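Local structure of protein Pcdhgb2 (Mus musculus, 5SZR) at residues Asp333-Phe338 with Thr422-Phe427; Val371-Asp376 with Arg402-Val407; Leu406-Asp411 with Ser418-Leu423. The protein is probably a calcium-dependent cell-adhesion protein that may help establish and maintain specific neuronal connections in the brain. All coordinates share one frame; numbering follows the deposited sequence.

All three contacts belong to one mixed sheet of the last cadherin domain in this chain, whose strands run in the order 335-342, 418-428, 402-410, 368-374. From the N terminus, the chain first lays down the edge strand 335-342, and interaction 1 closes the widest loop when 422-427 returns beside it in parallel. Within that loop lies interaction 2, where 402-407 comes back antiparallel to 371-376, the opposite edge strand. Interaction 3 then folds 406-411 onto 418-423 as a hairpin. It shares L406 and V407 with interaction 2 and T422 and L423 with interaction 1, and so joins the two edge pairings through the central strands.

Interaction 1 of 3, residues Asp333-Phe338 with Thr422-Phe427; sequences DGSALF and TLHLIF. With MAN (alpha-D-mannopyranose), chain B.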
loop_
_atom_site.group_PDB
_atom_site.type_symbol
_atom_site.label_atom_id
_atom_site.label_comp_id
_atom_site.label_asym_id
_atom_site.label_seq_id
_atom_site.Cartn_x
_atom_site.Cartn_y
_atom_site.Cartn_z
ATOM N N ASP A 333 -70.536 17.354 -10.517
ATOM C CA ASP A 333 -70.007 18.557 -11.146
ATOM C C ASP A 333 -69.023 19.307 -10.256
ATOM O O ASP A 333 -68.580 20.397 -10.637
ATOM C CB ASP A 333 -71.150 19.492 -11.554
ATOM C CG ASP A 333 -71.833 20.138 -10.365
ATOM O OD1 ASP A 333 -71.781 19.562 -9.257
ATOM O OD2 ASP A 333 -72.427 21.222 -10.537
ATOM N N GLY A 334 -68.681 18.762 -9.090
ATOM C CA GLY A 334 -67.731 19.406 -8.204
ATOM C C GLY A 334 -68.279 20.571 -7.411
ATOM O O GLY A 334 -67.514 21.466 -7.031
ATOM N N SER A 335 -69.584 20.586 -7.139
ATOM C CA SER A 335 -70.223 21.694 -6.450
ATOM C C SER A 335 -70.854 21.224 -5.145
ATOM O O SER A 335 -71.169 20.043 -4.971
ATOM C CB SER A 335 -71.288 22.363 -7.332
ATOM O OG SER A 335 -72.382 21.491 -7.574
ATOM N N ALA A 336 -71.030 22.171 -4.224
ATOM C CA ALA A 336 -71.708 21.931 -2.958
ATOM C C ALA A 336 -72.625 23.107 -2.657
ATOM O O ALA A 336 -72.322 24.253 -3.002
ATOM C CB ALA A 336 -70.712 21.723 -1.805
ATOM N N LEU A 337 -73.747 22.822 -2.005
ATOM C CA LEU A 337 -74.803 23.806 -1.804
ATOM C C LEU A 337 -74.951 24.136 -0.325
ATOM O O LEU A 337 -75.114 23.237 0.505
ATOM C CB LEU A 337 -76.131 23.298 -2.366
ATOM C CG LEU A 337 -77.360 24.184 -2.134
ATOM C CD1 LEU A 337 -77.101 25.598 -2.621
ATOM C CD2 LEU A 337 -78.575 23.593 -2.822
ATOM N N PHE A 338 -74.908 25.428 -0.006
ATOM C CA PHE A 338 -75.148 25.932 1.345
ATOM C C PHE A 338 -76.163 27.064 1.217
ATOM O O PHE A 338 -75.795 28.194 0.884
ATOM C CB PHE A 338 -73.853 26.410 1.998
ATOM C CG PHE A 338 -72.769 25.366 2.030
ATOM C CD1 PHE A 338 -72.640 24.517 3.116
ATOM C CD2 PHE A 338 -71.884 25.235 0.972
ATOM C CE1 PHE A 338 -71.651 23.556 3.148
ATOM C CE2 PHE A 338 -70.890 24.275 0.996
ATOM C CZ PHE A 338 -70.774 23.434 2.087
ATOM N N THR A 422 -66.592 23.948 -6.234
ATOM C CA THR A 422 -67.499 25.076 -6.406
ATOM C C THR A 422 -68.472 25.122 -5.237
ATOM O O THR A 422 -69.150 24.133 -4.946
ATOM C CB THR A 422 -68.273 24.983 -7.721
ATOM O OG1 THR A 422 -67.365 25.047 -8.823
ATOM C CG2 THR A 422 -69.253 26.136 -7.827
ATOM N N LEU A 423 -68.534 26.265 -4.572
ATOM C CA LEU A 423 -69.366 26.446 -3.390
ATOM C C LEU A 423 -70.486 27.408 -3.746
ATOM O O LEU A 423 -70.241 28.603 -3.941
ATOM C CB LEU A 423 -68.549 26.985 -2.219
ATOM C CG LEU A 423 -67.296 26.230 -1.789
ATOM C CD1 LEU A 423 -66.657 26.967 -0.627
ATOM C CD2 LEU A 423 -67.637 24.804 -1.405
ATOM N N HIS A 424 -71.706 26.885 -3.841
ATOM C CA HIS A 424 -72.897 27.705 -4.016
ATOM C C HIS A 424 -73.361 28.153 -2.635
ATOM O O HIS A 424 -73.823 27.337 -1.832
ATOM C CB HIS A 424 -73.996 26.930 -4.740
ATOM C CG HIS A 424 -73.589 26.417 -6.086
ATOM N ND1 HIS A 424 -73.318 27.251 -7.150
ATOM C CD2 HIS A 424 -73.424 25.154 -6.546
ATOM C CE1 HIS A 424 -72.994 26.524 -8.205
ATOM N NE2 HIS A 424 -73.051 25.249 -7.866
ATOM N N LEU A 425 -73.224 29.443 -2.355
ATOM C CA LEU A 425 -73.642 30.024 -1.086
ATOM C C LEU A 425 -74.873 30.887 -1.340
ATOM O O LEU A 425 -74.810 31.858 -2.100
ATOM C CB LEU A 425 -72.509 30.840 -0.463
ATOM C CG LEU A 425 -71.135 30.170 -0.544
ATOM C CD1 LEU A 425 -70.055 31.051 0.062
ATOM C CD2 LEU A 425 -71.152 28.802 0.123
ATOM N N ILE A 426 -75.990 30.525 -0.716
ATOM C CA ILE A 426 -77.281 31.152 -0.982
ATOM C C ILE A 426 -77.823 31.709 0.325
ATOM O O ILE A 426 -78.078 30.951 1.270
ATOM C CB ILE A 426 -78.271 30.159 -1.605
ATOM C CG1 ILE A 426 -77.670 29.545 -2.871
ATOM C CG2 ILE A 426 -79.600 30.843 -1.904
ATOM C CD1 ILE A 426 -78.622 28.637 -3.598
ATOM N N PHE A 427 -78.005 33.025 0.376
ATOM C CA PHE A 427 -78.533 33.670 1.569
ATOM C C PHE A 427 -80.027 33.424 1.701
ATOM O O PHE A 427 -80.779 33.515 0.726
ATOM C CB PHE A 427 -78.259 35.172 1.536
ATOM C CG PHE A 427 -76.834 35.530 1.830
ATOM C CD1 PHE A 427 -76.361 35.529 3.132
ATOM C CD2 PHE A 427 -75.967 35.871 0.807
ATOM C CE1 PHE A 427 -75.047 35.859 3.404
ATOM C CE2 PHE A 427 -74.658 36.204 1.076
ATOM C CZ PHE A 427 -74.199 36.197 2.376
HETATM C C1 MAN B . -67.419 23.797 -9.537
HETATM C C2 MAN B . -66.304 23.884 -10.579
HETATM C C3 MAN B . -66.709 24.883 -11.667
HETATM C C4 MAN B . -68.062 24.500 -12.289
HETATM C C5 MAN B . -69.147 24.375 -11.203
HETATM C C6 MAN B . -70.443 23.783 -11.752
HETATM O O2 MAN B . -66.119 22.623 -11.237
HETATM O O3 MAN B . -65.718 25.008 -12.687
HETATM O O4 MAN B . -68.456 25.493 -13.221
HETATM O O5 MAN B . -68.688 23.505 -10.114
HETATM O O6 MAN B . -71.426 23.780 -10.717
#
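F338 and L425 lie side by side and point the same way, the ring atom CD2 of F338 resting 3.7 Å from CD2 of L425. The torsion chi1 of -55° puts CG of F338 beside its backbone N, on the side of the sheet shared with L423 and L425, and the ring edge also meets L423, whose CD2 lies near the ring plane. With A336 these three side chains make the apolar face of the strand pair, where leucine branches and a flat ring can pack closely; P328 and T352 also touch F338. The other face is more polar. There CB of S335 sits 3.4 Å from NE2 of H424, while OG of S335 lies in the plane of the imidazole at its edge. One face of that ring is met by CG2 of T422, offset toward the rim. Farther along, CD1 of L337 and CD1 of I426 touch at 3.5 Å, their side chains crossing obliquely.

Strand 335-342 pairs in parallel with the last strand, 418-428. H424 N donates to A336 O at 2.8 Å. G334, with a positive phi of 77° that suits a residue without a side chain, gives its O to T422 N. OG1 of T422 is bonded covalently to a mannose. The sugar's O6 donates to OD2 of D333 at 2.8 Å, and OD1 of D333 accepts from OG of S335 at 2.6 Å. The two carboxylate oxygens thus serve different partners, so the O-mannose is anchored on strand 418-428 and steadied by D333 in the loop that leads into strand 335-342.

Interaction 2 of 3, residues Val371-Asp376 with Arg402-Val407; sequences VLQASD and RQRLLV. With MAN (alpha-D-mannopyranose), chain B.
A classic beta bulge marks the pairing of V371-D376 with R402-V407, for L372 and Q373 both face L406. The carbonyl oxygen of L406 takes two N-H groups: L372 N at 2.6 Å, nearly in line with the carbonyl, and Q373 N at 3.3 Å, in the carbonyl plane on a lone pair. Beside it CB of L372 packs on CG of L406, while CD2 of L406 lies against the amide of Q373.

Q373 and R404 run side by side in the same direction, their amide and guanidinium planes 41° apart. NH2 of R404 donates to OE1 of Q373 at 3.0 Å, with the oxygen in the guanidinium plane. The arginine chain is extended as far as NE, and NH1 makes a weak bond to O4 of the mannose on T422. An alanine in place of R404 would probably leave OE1 of Q373 without this donor and free the glutamine end to turn.

In this edge pairing of the cadherin beta sandwich, register resumes at Q373 with L406, and in the next, non-hydrogen-bonded pair CB of A374 meets CD2 of L405 at 3.6 Å. As the chain leaves the strand, OG of S375 accepts from R404 N at 2.9 Å; a short hydroxyl side chain can accept a bond this close to the backbone. OG also lies doubtfully close to OE1 of Q403. NE2 of Q403 bonds to S400 O, and D376 forms a salt bridge with R393.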
loop_
_atom_site.group_PDB
_atom_site.type_symbol
_atom_site.label_atom_id
_atom_site.label_comp_id
_atom_site.label_asym_id
_atom_site.label_seq_id
_atom_site.Cartn_x
_atom_site.Cartn_y
_atom_site.Cartn_z
ATOM N N VAL A 371 -59.256 31.482 -3.595
ATOM C CA VAL A 371 -60.463 31.776 -4.361
ATOM C C VAL A 371 -60.055 32.022 -5.806
ATOM O O VAL A 371 -59.297 32.954 -6.092
ATOM C CB VAL A 371 -61.210 32.993 -3.791
ATOM C CG1 VAL A 371 -62.340 33.419 -4.741
ATOM C CG2 VAL A 371 -61.769 32.682 -2.412
ATOM N N LEU A 372 -60.556 31.194 -6.721
ATOM C CA LEU A 372 -60.290 31.438 -8.133
ATOM C C LEU A 372 -61.336 32.360 -8.751
ATOM O O LEU A 372 -60.991 33.260 -9.526
ATOM C CB LEU A 372 -60.234 30.115 -8.901
ATOM C CG LEU A 372 -59.288 29.039 -8.356
ATOM C CD1 LEU A 372 -59.356 27.788 -9.225
ATOM C CD2 LEU A 372 -57.842 29.548 -8.247
ATOM N N GLN A 373 -62.610 32.156 -8.413
ATOM C CA GLN A 373 -63.699 32.973 -8.925
ATOM C C GLN A 373 -64.654 33.285 -7.787
ATOM O O GLN A 373 -64.881 32.445 -6.911
ATOM C CB GLN A 373 -64.449 32.264 -10.058
ATOM C CG GLN A 373 -63.609 31.994 -11.289
ATOM C CD GLN A 373 -64.293 31.063 -12.270
ATOM O OE1 GLN A 373 -65.352 30.500 -11.983
ATOM N NE2 GLN A 373 -63.688 30.893 -13.440
ATOM N N ALA A 374 -65.203 34.497 -7.802
ATOM C CA ALA A 374 -66.167 34.926 -6.799
ATOM C C ALA A 374 -67.216 35.800 -7.467
ATOM O O ALA A 374 -66.867 36.708 -8.228
ATOM C CB ALA A 374 -65.488 35.695 -5.662
ATOM N N SER A 375 -68.494 35.523 -7.189
ATOM C CA SER A 375 -69.552 36.366 -7.738
ATOM C C SER A 375 -69.542 37.760 -7.127
ATOM O O SER A 375 -70.067 38.696 -7.736
ATOM C CB SER A 375 -70.923 35.707 -7.544
ATOM O OG SER A 375 -71.109 35.275 -6.208
ATOM N N ASP A 376 -68.951 37.918 -5.945
ATOM C CA ASP A 376 -68.767 39.234 -5.335
ATOM C C ASP A 376 -67.496 39.172 -4.507
ATOM O O ASP A 376 -67.519 38.729 -3.347
ATOM C CB ASP A 376 -69.965 39.643 -4.482
ATOM C CG ASP A 376 -69.890 41.086 -4.027
ATOM O OD1 ASP A 376 -69.134 41.867 -4.641
ATOM O OD2 ASP A 376 -70.593 41.443 -3.059
ATOM N N ARG A 402 -78.016 34.683 -4.250
ATOM C CA ARG A 402 -77.221 33.537 -4.669
ATOM C C ARG A 402 -75.784 33.972 -4.922
ATOM O O ARG A 402 -75.539 34.919 -5.677
ATOM C CB ARG A 402 -77.797 32.902 -5.936
ATOM C CG ARG A 402 -79.178 32.284 -5.783
ATOM C CD ARG A 402 -79.501 31.432 -7.002
ATOM N NE ARG A 402 -78.418 30.487 -7.279
ATOM C CZ ARG A 402 -78.501 29.174 -7.093
ATOM N NH1 ARG A 402 -79.630 28.637 -6.647
ATOM N NH2 ARG A 402 -77.458 28.396 -7.368
ATOM N N GLN A 403 -74.839 33.270 -4.299
ATOM C CA GLN A 403 -73.420 33.552 -4.449
ATOM C C GLN A 403 -72.686 32.279 -4.843
ATOM O O GLN A 403 -73.120 31.168 -4.525
ATOM C CB GLN A 403 -72.823 34.123 -3.158
ATOM C CG GLN A 403 -73.396 35.472 -2.765
ATOM C CD GLN A 403 -72.853 36.596 -3.619
ATOM O OE1 GLN A 403 -71.769 36.480 -4.199
ATOM N NE2 GLN A 403 -73.597 37.693 -3.703
ATOM N N ARG A 404 -71.563 32.446 -5.534
ATOM C CA ARG A 404 -70.799 31.309 -6.026
ATOM C C ARG A 404 -69.310 31.573 -5.879
ATOM O O ARG A 404 -68.818 32.620 -6.311
ATOM C CB ARG A 404 -71.137 31.018 -7.488
ATOM C CG ARG A 404 -70.238 29.990 -8.142
ATOM C CD ARG A 404 -70.597 29.840 -9.609
ATOM N NE ARG A 404 -69.759 28.863 -10.290
ATOM C CZ ARG A 404 -68.528 29.110 -10.726
ATOM N NH1 ARG A 404 -67.843 28.157 -11.343
ATOM N NH2 ARG A 404 -67.978 30.304 -10.542
ATOM N N LEU A 405 -68.603 30.618 -5.273
ATOM C CA LEU A 405 -67.155 30.657 -5.112
ATOM C C LEU A 405 -66.539 29.427 -5.767
ATOM O O LEU A 405 -67.015 28.306 -5.556
ATOM C CB LEU A 405 -66.752 30.686 -3.634
ATOM C CG LEU A 405 -66.953 31.896 -2.723
ATOM C CD1 LEU A 405 -66.329 31.592 -1.371
ATOM C CD2 LEU A 405 -66.343 33.147 -3.309
ATOM N N LEU A 406 -65.476 29.636 -6.544
ATOM C CA LEU A 406 -64.664 28.549 -7.085
ATOM C C LEU A 406 -63.331 28.572 -6.350
ATOM O O LEU A 406 -62.524 29.486 -6.547
ATOM C CB LEU A 406 -64.473 28.689 -8.594
ATOM C CG LEU A 406 -63.501 27.680 -9.225
ATOM C CD1 LEU A 406 -63.943 26.252 -8.935
ATOM C CD2 LEU A 406 -63.364 27.904 -10.726
ATOM N N VAL A 407 -63.101 27.572 -5.504
ATOM C CA VAL A 407 -61.944 27.554 -4.618
ATOM C C VAL A 407 -60.975 26.462 -5.052
ATOM O O VAL A 407 -61.363 25.427 -5.607
ATOM C CB VAL A 407 -62.351 27.360 -3.143
ATOM C CG1 VAL A 407 -63.305 28.459 -2.706
ATOM C CG2 VAL A 407 -62.974 25.987 -2.937
HETATM C C1 MAN B . -67.419 23.797 -9.537
HETATM C C2 MAN B . -66.304 23.884 -10.579
HETATM C C3 MAN B . -66.709 24.883 -11.667
HETATM C C4 MAN B . -68.062 24.500 -12.289
HETATM C C5 MAN B . -69.147 24.375 -11.203
HETATM C C6 MAN B . -70.443 23.783 -11.752
HETATM O O2 MAN B . -66.119 22.623 -11.237
HETATM O O3 MAN B . -65.718 25.008 -12.687
HETATM O O4 MAN B . -68.456 25.493 -13.221
HETATM O O5 MAN B . -68.688 23.505 -10.114
HETATM O O6 MAN B . -71.426 23.780 -10.717
#

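Interaction 3 of 3, residues Leu406-Asp411 with Ser418-Leu423; sequences LVAVRD and SATATL. With CA (calcium ion), chain R; MAN (alpha-D-mannopyranose), chain U; MAN (alpha-D-mannopyranose), chain V; MAN (alpha-D-mannopyranose), chain B.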
loop_
_atom_site.group_PDB
_atom_site.type_symbol
_atom_site.label_atom_id
_atom_site.label_comp_id
_atom_site.label_asym_id
_atom_site.label_seq_id
_atom_site.Cartn_x
_atom_site.Cartn_y
_atom_site.Cartn_z
ATOM N N LEU A 406 -65.476 29.636 -6.544
ATOM C CA LEU A 406 -64.664 28.549 -7.085
ATOM C C LEU A 406 -63.331 28.572 -6.350
ATOM O O LEU A 406 -62.524 29.486 -6.547
ATOM C CB LEU A 406 -64.473 28.689 -8.594
ATOM C CG LEU A 406 -63.501 27.680 -9.225
ATOM C CD1 LEU A 406 -63.943 26.252 -8.935
ATOM C CD2 LEU A 406 -63.364 27.904 -10.726
ATOM N N VAL A 407 -63.101 27.572 -5.504
ATOM C CA VAL A 407 -61.944 27.554 -4.618
ATOM C C VAL A 407 -60.975 26.462 -5.052
ATOM O O VAL A 407 -61.363 25.427 -5.607
ATOM C CB VAL A 407 -62.351 27.360 -3.143
ATOM C CG1 VAL A 407 -63.305 28.459 -2.706
ATOM C CG2 VAL A 407 -62.974 25.987 -2.937
ATOM N N ALA A 408 -59.695 26.702 -4.780
ATOM C CA ALA A 408 -58.631 25.767 -5.109
ATOM C C ALA A 408 -57.803 25.501 -3.862
ATOM O O ALA A 408 -57.374 26.443 -3.184
ATOM C CB ALA A 408 -57.740 26.314 -6.235
ATOM N N VAL A 409 -57.588 24.227 -3.556
ATOM C CA VAL A 409 -56.663 23.817 -2.508
ATOM C C VAL A 409 -55.398 23.308 -3.188
ATOM O O VAL A 409 -55.444 22.348 -3.967
ATOM C CB VAL A 409 -57.287 22.759 -1.582
ATOM C CG1 VAL A 409 -57.989 21.670 -2.384
ATOM C CG2 VAL A 409 -56.242 22.174 -0.655
ATOM N N ARG A 410 -54.274 23.974 -2.918
ATOM C CA ARG A 410 -52.999 23.689 -3.561
ATOM C C ARG A 410 -51.980 23.225 -2.530
ATOM O O ARG A 410 -52.025 23.628 -1.364
ATOM C CB ARG A 410 -52.451 24.927 -4.279
ATOM C CG ARG A 410 -53.399 25.526 -5.296
ATOM C CD ARG A 410 -52.702 26.539 -6.194
ATOM N NE ARG A 410 -53.397 26.651 -7.475
ATOM C CZ ARG A 410 -54.091 27.712 -7.873
ATOM N NH1 ARG A 410 -54.172 28.788 -7.102
ATOM N NH2 ARG A 410 -54.687 27.700 -9.057
ATOM N N ASP A 411 -51.052 22.374 -2.961
ATOM C CA ASP A 411 -49.932 22.042 -2.098
ATOM C C ASP A 411 -48.774 22.999 -2.384
ATOM O O ASP A 411 -48.864 23.890 -3.233
ATOM C CB ASP A 411 -49.531 20.568 -2.246
ATOM C CG ASP A 411 -49.111 20.191 -3.665
ATOM O OD1 ASP A 411 -48.593 21.045 -4.414
ATOM O OD2 ASP A 411 -49.293 19.009 -4.026
ATOM N N SER A 418 -53.218 20.506 -7.305
ATOM C CA SER A 418 -54.357 21.153 -6.672
ATOM C C SER A 418 -55.629 20.340 -6.871
ATOM O O SER A 418 -55.701 19.442 -7.716
ATOM C CB SER A 418 -54.570 22.565 -7.219
ATOM O OG SER A 418 -55.031 22.501 -8.556
ATOM N N ALA A 419 -56.632 20.675 -6.065
ATOM C CA ALA A 419 -58.004 20.230 -6.245
ATOM C C ALA A 419 -58.911 21.450 -6.161
ATOM O O ALA A 419 -58.551 22.464 -5.556
ATOM C CB ALA A 419 -58.412 19.186 -5.196
ATOM N N THR A 420 -60.085 21.353 -6.781
ATOM C CA THR A 420 -61.013 22.471 -6.851
ATOM C C THR A 420 -62.389 22.044 -6.359
ATOM O O THR A 420 -62.731 20.859 -6.352
ATOM C CB THR A 420 -61.117 23.026 -8.278
ATOM O OG1 THR A 420 -61.459 21.968 -9.181
ATOM C CG2 THR A 420 -59.796 23.644 -8.707
ATOM N N ALA A 421 -63.178 23.034 -5.939
ATOM C CA ALA A 421 -64.563 22.812 -5.545
ATOM C C ALA A 421 -65.355 24.094 -5.767
ATOM O O ALA A 421 -64.849 25.194 -5.525
ATOM C CB ALA A 421 -64.671 22.368 -4.083
ATOM N N THR A 422 -66.592 23.948 -6.234
ATOM C CA THR A 422 -67.499 25.076 -6.406
ATOM C C THR A 422 -68.472 25.122 -5.237
ATOM O O THR A 422 -69.150 24.133 -4.946
ATOM C CB THR A 422 -68.273 24.983 -7.721
ATOM O OG1 THR A 422 -67.365 25.047 -8.823
ATOM C CG2 THR A 422 -69.253 26.136 -7.827
ATOM N N LEU A 423 -68.534 26.265 -4.572
ATOM C CA LEU A 423 -69.366 26.446 -3.390
ATOM C C LEU A 423 -70.486 27.408 -3.746
ATOM O O LEU A 423 -70.241 28.603 -3.941
ATOM C CB LEU A 423 -68.549 26.985 -2.219
ATOM C CG LEU A 423 -67.296 26.230 -1.789
ATOM C CD1 LEU A 423 -66.657 26.967 -0.627
ATOM C CD2 LEU A 423 -67.637 24.804 -1.405
HETATM CA CA CA R . -48.866 16.769 -2.729
HETATM C C1 MAN U . -55.246 23.838 -9.039
HETATM C C2 MAN U . -56.058 23.530 -10.303
HETATM C C3 MAN U . -55.166 22.796 -11.305
HETATM C C4 MAN U . -53.925 23.632 -11.605
HETATM C C5 MAN U . -53.163 23.856 -10.291
HETATM C C6 MAN U . -51.931 24.724 -10.449
HETATM O O2 MAN U . -56.453 24.750 -10.951
HETATM O O3 MAN U . -55.850 22.477 -12.508
HETATM O O4 MAN U . -53.090 22.962 -12.544
HETATM O O5 MAN U . -54.041 24.513 -9.332
HETATM O O6 MAN U . -51.614 25.259 -9.167
HETATM C C1 MAN V . -62.768 22.210 -9.739
HETATM C C2 MAN V . -63.154 20.789 -10.177
HETATM C C3 MAN V . -62.278 20.350 -11.351
HETATM C C4 MAN V . -62.303 21.394 -12.473
HETATM C C5 MAN V . -61.892 22.767 -11.921
HETATM C C6 MAN V . -62.012 23.865 -12.955
HETATM O O2 MAN V . -64.497 20.749 -10.667
HETATM O O3 MAN V . -62.677 19.083 -11.861
HETATM O O4 MAN V . -61.397 21.016 -13.495
HETATM O O5 MAN V . -62.753 23.120 -10.815
HETATM O O6 MAN V . -63.338 23.824 -13.482
HETATM C C1 MAN B . -67.419 23.797 -9.537
HETATM C C2 MAN B . -66.304 23.884 -10.579
HETATM C C3 MAN B . -66.709 24.883 -11.667
HETATM C C4 MAN B . -68.062 24.500 -12.289
HETATM C C5 MAN B . -69.147 24.375 -11.203
HETATM C C6 MAN B . -70.443 23.783 -11.752
HETATM O O2 MAN B . -66.119 22.623 -11.237
HETATM O O3 MAN B . -65.718 25.008 -12.687
HETATM O O4 MAN B . -68.456 25.493 -13.221
HETATM O O5 MAN B . -68.688 23.505 -10.114
HETATM O O6 MAN B . -71.426 23.780 -10.717
#
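O5 of the mannose carried by S418 is gripped by two N-H groups of R410: NE donates at 2.9 Å and NH2 at 3.3 Å. NE also makes a weak bond to O6 of the same sugar. CG of R410 is anti to the carbonyl carbon (chi1 -56°) and touches CB of S418, while CB of A408 lies over the centre of the guanidinium. Alanine suits the place, since its methyl is small enough to lie against the face of the flat cation. The next sugar along is bonded covalently to OG1 of T420, so alternate hydroxyl residues place their glycans on one face of the strand.

The opposite face is apolar: CG1 of V409 meets CB of A419 at 3.8 Å, and CG2 of V407 faces CB of A421 at 4.2 Å. Alanines suit these positions opposite the branched valines. Between the strands, V407 with A421 and V409 with A419 are hydrogen-bonded antiparallel pairs, V409 N reaching A419 O at 2.8 Å.

At the start of the turn between the two strands, OD2 of D411 binds a calcium ion at 2.6 Å, a site completed by N319, N321, D358, D360 and N364. Strand 368-374 flanks 402-410, strand 335-342 flanks 418-428, and V325 of strand 324-327 packs on V409 and A419.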